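Local coordinates for putative exported protein (Bordetella pertussis, PDB 2DVZ), which probably serves as the periplasmic solute receptor of a tripartite-type carboxylate transport system, closing around L-glutamate as its bound ligand, at residues E55-A60 with A66-R71; V89-R94 with Y100-D105; K258-A263 with G285-E290. All coordinates share one frame; numbering follows the deposited sequence.

Contact 1 (E55-A60 with A66-R71); sequences ENKGGA and ASEAAR
K57 reaches across to E68, its ammonium group ending beside the carboxylate that projects from helix 63-71. The two side chains run nearly perpendicular and touch through their charged ends: K57 NZ gives a hydrogen bond to E68 OE2 at 3.1 Å, part of a salt bridge, on the syn side of the carboxylate and 24° out of its plane. E68 gets there by stretching out, with CG anti to the backbone N (chi1 -177°) and the chain extended beyond it. Lysine suits its place because it has length to spare: bends at chi2 and chi4 fold it back so that NZ also reaches E55, two residues back at the end of strand 52-56. The modelled distance from K57 NZ to E55 OE1, 2.5 Å, is unusually short and its exact value is doubtful. One positive charge thus sits between two negative ones, and probably eases their mutual repulsion, since E55 OE1 and E68 OE2 are 4.3 Å apart. A second cation adds to the network from strand 21-25, where R22 pairs with E55 OE2 and, weakly and at long range, with E68. The side chains of E55, K57 and E68 all touch I24 of that strand. This is a partly exposed salt-bridge network joining the end of a parallel strand, 52-56, to the helix that follows it, within the beta-alpha-beta architecture of a periplasmic binding protein lobe.

Contact 2 (V89-R94 with Y100-D105); sequences VNPACR and YDPIKD
Y100 brings its ring up to helix 84-93, and its path can be followed outward. CB packs on A70 of the preceding helix, 63-71. CG sits between the backbone N and the carbonyl carbon (chi1 68°), which turns the ring back along that helix, where CD2 and CE2 lie against S67 and A66. On the other edge, CD1 and CE1 meet P102 CA, which lies in the ring plane. At the tip, Y100 OH comes 3.7 Å from N90 CB and 4.1 Å from P91 CD, and its polar need is met by a hydrogen bond with the carbonyl O of T86, one turn before N90 in helix 84-93. Tyrosine suits this place because its ring packs among buried neighbours while its hydroxyl finds a backbone partner. Beside it the two prolines overlap side on, running antiparallel, with P91 CG a tight 3.5 Å from P102 CG. Y299 of helix 288-307 packs on both rings. P91, having no N-H to give, stands where the helix is kinked. P102 follows D101, whose OD1 accepts from I103 N (3.1 Å) in an Asx turn, while D101 N gives a bond to D105 OD2 at 2.9 Å; these bonds hold the turn in which P102 points its CB toward the helix. C93, further along the helix, is tied by a disulfide to C152. Between the two segments the contact is van der Waals packing of rigid rings, so its fit depends on shape, while Y100 OH and N90 ND2 bond elsewhere, to T86 O and A60 O.

Contact 3 (K258-A263 with G285-E290); sequences KLRDAA and GNTPEE
A first torsion of -162° sends the R260 chain off helix 253-267, CG lying beside the carbonyl carbon, and a bend at chi2 turns it so that the guanidinium lies along the backbone of G285-T287. There it donates twice. R260 NH2 makes the stronger bond, 2.8 Å to G285 O with an N-H...O angle of 156°, and the acceptor lies close to the guanidinium plane. R260 NE gives a weak, bent one to N286 O at 3.0 Å. Arginine suits the site because its separate N-H groups can serve successive carbonyls of a turning chain, and glycine suits position 285 because the backbone there takes a positive phi, 66°. N286 O has a further partner in T110 of strand 106-121, so the arginine shares this acceptor with the sheet.

The segment it grips leads straight into helix 288-307, and its last loop residue forms a capping box. T287 is the N-cap: T287 OG1 accepts from E290 N at 3.1 Å, while T287 N gives a 2.9 Å bond to E290 OE2, so each side chain serves the other residue's amide. The threonine's two branches divide the work. OG1 is turned to the helix start; CG2 lies over one guanidinium face of R260, 4.0 Å from R260 NH2 and offset toward the rim. P288, a residue at home in the first turn of a helix, where no amide bond to an earlier turn is expected of it, stands roughly square to the arginine and brings its CD within 4.0 Å of R260 CD. The CB of N286 points away from helix 253-267, and its amide finds other partners: ND2 bonds to E294, one turn beyond E290 in helix 288-307, and OD1 accepts from the backbone N of N111.

Contact 2 is buried, whereas contacts 1 and 3 lie at the surface, and their chemistry follows. Proline and tyrosine rings pack in 89-94 with 100-105; charge meets charge in contact 1; in contact 3 an arginine meets neutral backbone carbonyls. Contacts 1 and 2 are neighbours, their centres 13 Å apart, and share helix 63-71, which carries E68 of contact 1 and is covered by Y100 of contact 2; a probable hydrogen bond from N90 ND2 to A60 O also joins them. Contact 3 stands apart, about 22 Å from either by centres, yet helix 288-307, whose start it holds, runs on to pack against both prolines of contact 2.

Contact 1 (E55-A60 with A66-R71)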
loop_
_atom_site.group_PDB
_atom_site.type_symbol
_atom_site.label_atom_id
_atom_site.label_comp_id
_atom_site.label_asym_id
_atom_site.label_seq_id
_atom_site.Cartn_x
_atom_site.Cartn_y
_atom_site.Cartn_z
ATOM N N GLU A 55 2.544 12.352 -10.317
ATOM C CA GLU A 55 1.989 11.808 -11.539
ATOM C C GLU A 55 1.366 10.489 -11.161
ATOM O O GLU A 55 2.050 9.609 -10.646
ATOM C CB GLU A 55 3.117 11.519 -12.550
ATOM C CG GLU A 55 3.451 12.679 -13.426
ATOM C CD GLU A 55 4.747 12.480 -14.227
ATOM O OE1 GLU A 55 5.068 11.343 -14.650
ATOM O OE2 GLU A 55 5.423 13.491 -14.458
ATOM N N ASN A 56 0.082 10.327 -11.429
ATOM C CA ASN A 56 -0.538 9.057 -11.158
ATOM C C ASN A 56 -0.484 8.213 -12.417
ATOM O O ASN A 56 -0.981 8.628 -13.468
ATOM C CB ASN A 56 -1.975 9.253 -10.652
ATOM C CG ASN A 56 -2.034 9.903 -9.252
ATOM O OD1 ASN A 56 -2.137 11.137 -9.111
ATOM N ND2 ASN A 56 -1.982 9.076 -8.227
ATOM N N LYS A 57 0.145 7.044 -12.309
ATOM C CA LYS A 57 0.244 6.081 -13.397
ATOM C C LYS A 57 -0.253 4.701 -12.958
ATOM O O LYS A 57 0.527 3.772 -12.775
ATOM C CB LYS A 57 1.687 5.972 -13.926
ATOM C CG LYS A 57 2.359 7.289 -14.334
ATOM C CD LYS A 57 1.808 7.796 -15.655
ATOM C CE LYS A 57 2.111 9.304 -15.851
ATOM N NZ LYS A 57 3.599 9.617 -15.734
ATOM N N GLY A 58 -1.561 4.553 -12.805
ATOM C CA GLY A 58 -2.073 3.287 -12.339
ATOM C C GLY A 58 -2.245 2.273 -13.439
ATOM O O GLY A 58 -2.092 2.597 -14.618
ATOM N N GLY A 59 -2.601 1.051 -13.062
ATOM C CA GLY A 59 -2.759 -0.011 -14.032
ATOM C C GLY A 59 -1.872 -1.184 -13.703
ATOM O O GLY A 59 -0.686 -1.010 -13.350
ATOM N N ALA A 60 -2.468 -2.376 -13.829
ATOM C CA ALA A 60 -1.822 -3.670 -13.620
ATOM C C ALA A 60 -1.126 -3.872 -12.249
ATOM O O ALA A 60 0.036 -4.365 -12.156
ATOM C CB ALA A 60 -0.884 -3.966 -14.777
ATOM N N ALA A 66 5.457 1.449 -12.236
ATOM C CA ALA A 66 6.795 1.061 -11.759
ATOM C C ALA A 66 7.774 0.810 -12.908
ATOM O O ALA A 66 8.976 0.999 -12.729
ATOM C CB ALA A 66 6.757 -0.143 -10.806
ATOM N N SER A 67 7.267 0.364 -14.061
ATOM C CA SER A 67 8.124 -0.022 -15.193
ATOM C C SER A 67 8.620 1.251 -15.815
ATOM O O SER A 67 9.796 1.362 -16.169
ATOM C CB SER A 67 7.360 -0.877 -16.217
ATOM O OG SER A 67 6.959 -2.138 -15.645
ATOM N N GLU A 68 7.724 2.224 -15.893
ATOM C CA GLU A 68 8.040 3.585 -16.330
ATOM C C GLU A 68 9.066 4.312 -15.457
ATOM O O GLU A 68 10.004 4.949 -15.971
ATOM C CB GLU A 68 6.774 4.436 -16.389
ATOM C CG GLU A 68 7.074 5.809 -16.897
ATOM C CD GLU A 68 5.853 6.589 -17.300
ATOM O OE1 GLU A 68 5.011 6.057 -18.103
ATOM O OE2 GLU A 68 5.756 7.748 -16.815
ATOM N N ALA A 69 8.873 4.241 -14.142
ATOM C CA ALA A 69 9.815 4.818 -13.209
ATOM C C ALA A 69 11.201 4.161 -13.359
ATOM O O ALA A 69 12.232 4.832 -13.195
ATOM C CB ALA A 69 9.286 4.656 -11.793
ATOM N N ALA A 70 11.222 2.862 -13.663
ATOM C CA ALA A 70 12.466 2.112 -13.791
ATOM C C ALA A 70 13.300 2.522 -15.033
ATOM O O ALA A 70 14.537 2.399 -15.025
ATOM C CB ALA A 70 12.190 0.625 -13.802
ATOM N N ARG A 71 12.619 3.026 -16.071
ATOM C CA ARG A 71 13.259 3.453 -17.320
ATOM C C ARG A 71 13.739 4.918 -17.270
ATOM O O ARG A 71 14.441 5.383 -18.183
ATOM C CB ARG A 71 12.301 3.247 -18.507
ATOM C CG ARG A 71 12.060 1.767 -18.935
ATOM C CD ARG A 71 11.034 1.712 -20.117
ATOM N NE ARG A 71 9.669 1.336 -19.702
ATOM C CZ ARG A 71 8.588 2.136 -19.693
ATOM N NH1 ARG A 71 8.653 3.420 -20.073
ATOM N NH2 ARG A 71 7.424 1.637 -19.304
#

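Contact 2 (V89-R94 with Y100-D105)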
loop_
_atom_site.group_PDB
_atom_site.type_symbol
_atom_site.label_atom_id
_atom_site.label_comp_id
_atom_site.label_asym_id
_atom_site.label_seq_id
_atom_site.Cartn_x
_atom_site.Cartn_y
_atom_site.Cartn_z
ATOM N N VAL A 89 4.977 -8.121 -4.584
ATOM C CA VAL A 89 3.908 -9.014 -5.043
ATOM C C VAL A 89 3.865 -9.106 -6.565
ATOM O O VAL A 89 3.708 -10.193 -7.107
ATOM C CB VAL A 89 2.498 -8.647 -4.455
ATOM C CG1 VAL A 89 1.475 -9.765 -4.742
ATOM C CG2 VAL A 89 2.571 -8.373 -2.973
ATOM N N ASN A 90 3.977 -7.980 -7.253
ATOM C CA ASN A 90 4.034 -8.019 -8.721
ATOM C C ASN A 90 5.120 -8.906 -9.321
ATOM O O ASN A 90 4.846 -9.665 -10.251
ATOM C CB ASN A 90 4.110 -6.624 -9.318
ATOM C CG ASN A 90 2.931 -6.326 -10.193
ATOM O OD1 ASN A 90 2.711 -7.002 -11.194
ATOM N ND2 ASN A 90 2.162 -5.318 -9.831
ATOM N N PRO A 91 6.374 -8.754 -8.839
ATOM C CA PRO A 91 7.455 -9.692 -9.072
ATOM C C PRO A 91 7.056 -11.149 -8.871
ATOM O O PRO A 91 7.395 -11.970 -9.709
ATOM C CB PRO A 91 8.493 -9.256 -8.029
ATOM C CG PRO A 91 8.319 -7.810 -7.967
ATOM C CD PRO A 91 6.857 -7.570 -8.089
ATOM N N ALA A 92 6.355 -11.465 -7.779
ATOM C CA ALA A 92 5.945 -12.842 -7.481
ATOM C C ALA A 92 4.759 -13.319 -8.352
ATOM O O ALA A 92 4.660 -14.511 -8.685
ATOM C CB ALA A 92 5.645 -13.018 -5.975
ATOM N N CYS A 93 3.889 -12.381 -8.734
ATOM C CA CYS A 93 2.721 -12.646 -9.563
ATOM C C CYS A 93 3.088 -12.850 -11.043
ATOM O O CYS A 93 2.432 -13.641 -11.756
ATOM C CB CYS A 93 1.747 -11.468 -9.446
ATOM S SG CYS A 93 0.114 -11.644 -10.253
ATOM N N ARG A 94 4.112 -12.119 -11.510
ATOM C CA ARG A 94 4.510 -12.149 -12.916
ATOM C C ARG A 94 6.015 -12.378 -13.057
ATOM O O ARG A 94 6.713 -11.500 -13.571
ATOM C CB ARG A 94 4.155 -10.831 -13.589
ATOM C CG ARG A 94 2.688 -10.585 -13.803
ATOM C CD ARG A 94 2.498 -9.137 -14.207
ATOM N NE ARG A 94 3.013 -8.865 -15.548
ATOM C CZ ARG A 94 2.907 -7.713 -16.204
ATOM N NH1 ARG A 94 2.318 -6.661 -15.642
ATOM N NH2 ARG A 94 3.414 -7.613 -17.442
ATOM N N TYR A 100 10.501 -5.037 -14.905
ATOM C CA TYR A 100 11.462 -4.420 -14.002
ATOM C C TYR A 100 11.829 -5.427 -12.925
ATOM O O TYR A 100 11.084 -6.339 -12.675
ATOM C CB TYR A 100 10.910 -3.109 -13.398
ATOM C CG TYR A 100 9.742 -3.299 -12.440
ATOM C CD1 TYR A 100 9.967 -3.519 -11.090
ATOM C CD2 TYR A 100 8.426 -3.270 -12.896
ATOM C CE1 TYR A 100 8.904 -3.699 -10.191
ATOM C CE2 TYR A 100 7.358 -3.446 -12.023
ATOM C CZ TYR A 100 7.602 -3.669 -10.672
ATOM O OH TYR A 100 6.572 -3.864 -9.806
ATOM N N ASP A 101 13.015 -5.285 -12.353
ATOM C CA ASP A 101 13.442 -6.024 -11.179
ATOM C C ASP A 101 13.366 -4.975 -10.050
ATOM O O ASP A 101 14.060 -3.969 -10.114
ATOM C CB ASP A 101 14.872 -6.557 -11.396
ATOM C CG ASP A 101 15.403 -7.421 -10.237
ATOM O OD1 ASP A 101 15.171 -7.156 -9.015
ATOM O OD2 ASP A 101 16.126 -8.379 -10.585
ATOM N N PRO A 102 12.475 -5.186 -9.048
ATOM C CA PRO A 102 12.287 -4.190 -7.985
ATOM C C PRO A 102 13.591 -3.829 -7.257
ATOM O O PRO A 102 13.777 -2.698 -6.817
ATOM C CB PRO A 102 11.290 -4.884 -7.013
ATOM C CG PRO A 102 11.408 -6.369 -7.346
ATOM C CD PRO A 102 11.609 -6.370 -8.837
ATOM N N ILE A 103 14.481 -4.798 -7.135
ATOM C CA ILE A 103 15.689 -4.606 -6.326
ATOM C C ILE A 103 16.851 -4.032 -7.148
ATOM O O ILE A 103 17.483 -3.067 -6.724
ATOM C CB ILE A 103 16.039 -5.880 -5.500
ATOM C CG1 ILE A 103 14.896 -6.171 -4.504
ATOM C CG2 ILE A 103 17.444 -5.756 -4.792
ATOM C CD1 ILE A 103 14.914 -7.550 -3.858
ATOM N N LYS A 104 17.093 -4.596 -8.331
ATOM C CA LYS A 104 18.197 -4.166 -9.195
ATOM C C LYS A 104 17.919 -2.873 -9.975
ATOM O O LYS A 104 18.857 -2.232 -10.431
ATOM C CB LYS A 104 18.607 -5.282 -10.187
ATOM C CG LYS A 104 18.905 -6.689 -9.594
ATOM C CD LYS A 104 20.078 -6.720 -8.557
ATOM C CE LYS A 104 21.365 -7.349 -9.132
ATOM N NZ LYS A 104 22.652 -6.711 -8.642
ATOM N N ASP A 105 16.659 -2.480 -10.163
ATOM C CA ASP A 105 16.387 -1.289 -10.984
ATOM C C ASP A 105 16.102 -0.032 -10.228
ATOM O O ASP A 105 15.876 0.999 -10.836
ATOM C CB ASP A 105 15.229 -1.528 -11.962
ATOM C CG ASP A 105 15.538 -2.608 -12.961
ATOM O OD1 ASP A 105 16.746 -2.887 -13.158
ATOM O OD2 ASP A 105 14.585 -3.179 -13.532
#

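Contact 3 (K258-A263 with G285-E290)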
loop_
_atom_site.group_PDB
_atom_site.type_symbol
_atom_site.label_atom_id
_atom_site.label_comp_id
_atom_site.label_asym_id
_atom_site.label_seq_id
_atom_site.Cartn_x
_atom_site.Cartn_y
_atom_site.Cartn_z
ATOM N N LYS A 258 20.254 14.044 -0.235
ATOM C CA LYS A 258 19.505 15.280 -0.206
ATOM C C LYS A 258 18.020 15.021 -0.004
ATOM O O LYS A 258 17.407 15.640 0.839
ATOM C CB LYS A 258 19.779 16.145 -1.448
ATOM C CG LYS A 258 20.973 17.071 -1.262
ATOM C CD LYS A 258 21.326 17.756 -2.578
ATOM C CE LYS A 258 22.488 18.707 -2.421
ATOM N NZ LYS A 258 23.294 18.838 -3.677
ATOM N N LEU A 259 17.474 14.102 -0.797
ATOM C CA LEU A 259 16.068 13.700 -0.737
ATOM C C LEU A 259 15.692 13.084 0.604
ATOM O O LEU A 259 14.632 13.366 1.133
ATOM C CB LEU A 259 15.765 12.675 -1.840
ATOM C CG LEU A 259 15.790 13.180 -3.286
ATOM C CD1 LEU A 259 15.787 12.002 -4.236
ATOM C CD2 LEU A 259 14.603 14.122 -3.534
ATOM N N ARG A 260 16.556 12.230 1.133
ATOM C CA ARG A 260 16.297 11.565 2.385
ATOM C C ARG A 260 16.253 12.576 3.513
ATOM O O ARG A 260 15.376 12.506 4.390
ATOM C CB ARG A 260 17.357 10.504 2.700
ATOM C CG ARG A 260 16.847 9.536 3.744
ATOM C CD ARG A 260 17.896 9.170 4.701
ATOM N NE ARG A 260 17.295 8.714 5.954
ATOM C CZ ARG A 260 17.903 8.712 7.130
ATOM N NH1 ARG A 260 19.135 9.150 7.220
ATOM N NH2 ARG A 260 17.272 8.276 8.202
ATOM N N ASP A 261 17.187 13.517 3.488
ATOM C CA ASP A 261 17.179 14.588 4.471
ATOM C C ASP A 261 15.884 15.394 4.484
ATOM O O ASP A 261 15.356 15.733 5.566
ATOM C CB ASP A 261 18.359 15.512 4.216
ATOM C CG ASP A 261 19.613 14.961 4.750
ATOM O OD1 ASP A 261 19.547 14.012 5.562
ATOM O OD2 ASP A 261 20.672 15.459 4.365
ATOM N N ALA A 262 15.392 15.718 3.286
ATOM C CA ALA A 262 14.136 16.432 3.166
ATOM C C ALA A 262 12.950 15.592 3.638
ATOM O O ALA A 262 11.976 16.163 4.142
ATOM C CB ALA A 262 13.914 16.908 1.750
ATOM N N ALA A 263 13.015 14.269 3.422
ATOM C CA ALA A 263 11.998 13.317 3.914
ATOM C C ALA A 263 11.983 13.322 5.438
ATOM O O ALA A 263 10.910 13.423 6.062
ATOM C CB ALA A 263 12.253 11.879 3.382
ATOM N N GLY A 285 11.185 7.103 7.874
ATOM C CA GLY A 285 12.302 7.993 7.607
ATOM C C GLY A 285 13.608 7.298 7.949
ATOM O O GLY A 285 14.540 7.931 8.452
ATOM N N ASN A 286 13.650 5.988 7.673
ATOM C CA ASN A 286 14.831 5.149 7.872
ATOM C C ASN A 286 15.847 5.367 6.736
ATOM O O ASN A 286 15.624 6.174 5.839
ATOM C CB ASN A 286 14.421 3.682 8.000
ATOM C CG ASN A 286 13.778 3.128 6.722
ATOM O OD1 ASN A 286 13.611 3.853 5.756
ATOM N ND2 ASN A 286 13.438 1.824 6.711
ATOM N N THR A 287 16.957 4.640 6.764
ATOM C CA THR A 287 18.032 4.869 5.805
ATOM C C THR A 287 17.733 4.103 4.531
ATOM O O THR A 287 16.922 3.159 4.569
ATOM C CB THR A 287 19.396 4.433 6.359
ATOM O OG1 THR A 287 19.376 3.018 6.613
ATOM C CG2 THR A 287 19.712 5.172 7.634
ATOM N N PRO A 288 18.387 4.498 3.402
ATOM C CA PRO A 288 18.289 3.719 2.161
ATOM C C PRO A 288 18.468 2.216 2.401
ATOM O O PRO A 288 17.673 1.440 1.896
ATOM C CB PRO A 288 19.421 4.296 1.303
ATOM C CG PRO A 288 19.526 5.703 1.758
ATOM C CD PRO A 288 19.222 5.706 3.218
ATOM N N GLU A 289 19.485 1.828 3.174
ATOM C CA GLU A 289 19.798 0.427 3.449
ATOM C C GLU A 289 18.733 -0.273 4.295
ATOM O O GLU A 289 18.455 -1.486 4.122
ATOM C CB GLU A 289 21.159 0.270 4.165
ATOM C CG GLU A 289 22.331 0.864 3.453
ATOM C CD GLU A 289 22.554 2.337 3.791
ATOM O OE1 GLU A 289 21.594 3.032 4.203
ATOM O OE2 GLU A 289 23.708 2.801 3.661
ATOM N N GLU A 290 18.171 0.464 5.237
ATOM C CA GLU A 290 17.133 -0.110 6.095
ATOM C C GLU A 290 15.893 -0.388 5.251
ATOM O O GLU A 290 15.272 -1.465 5.379
ATOM C CB GLU A 290 16.859 0.809 7.297
ATOM C CG GLU A 290 17.944 0.716 8.407
ATOM C CD GLU A 290 17.862 1.874 9.410
ATOM O OE1 GLU A 290 18.386 1.748 10.542
ATOM O OE2 GLU A 290 17.257 2.923 9.086
#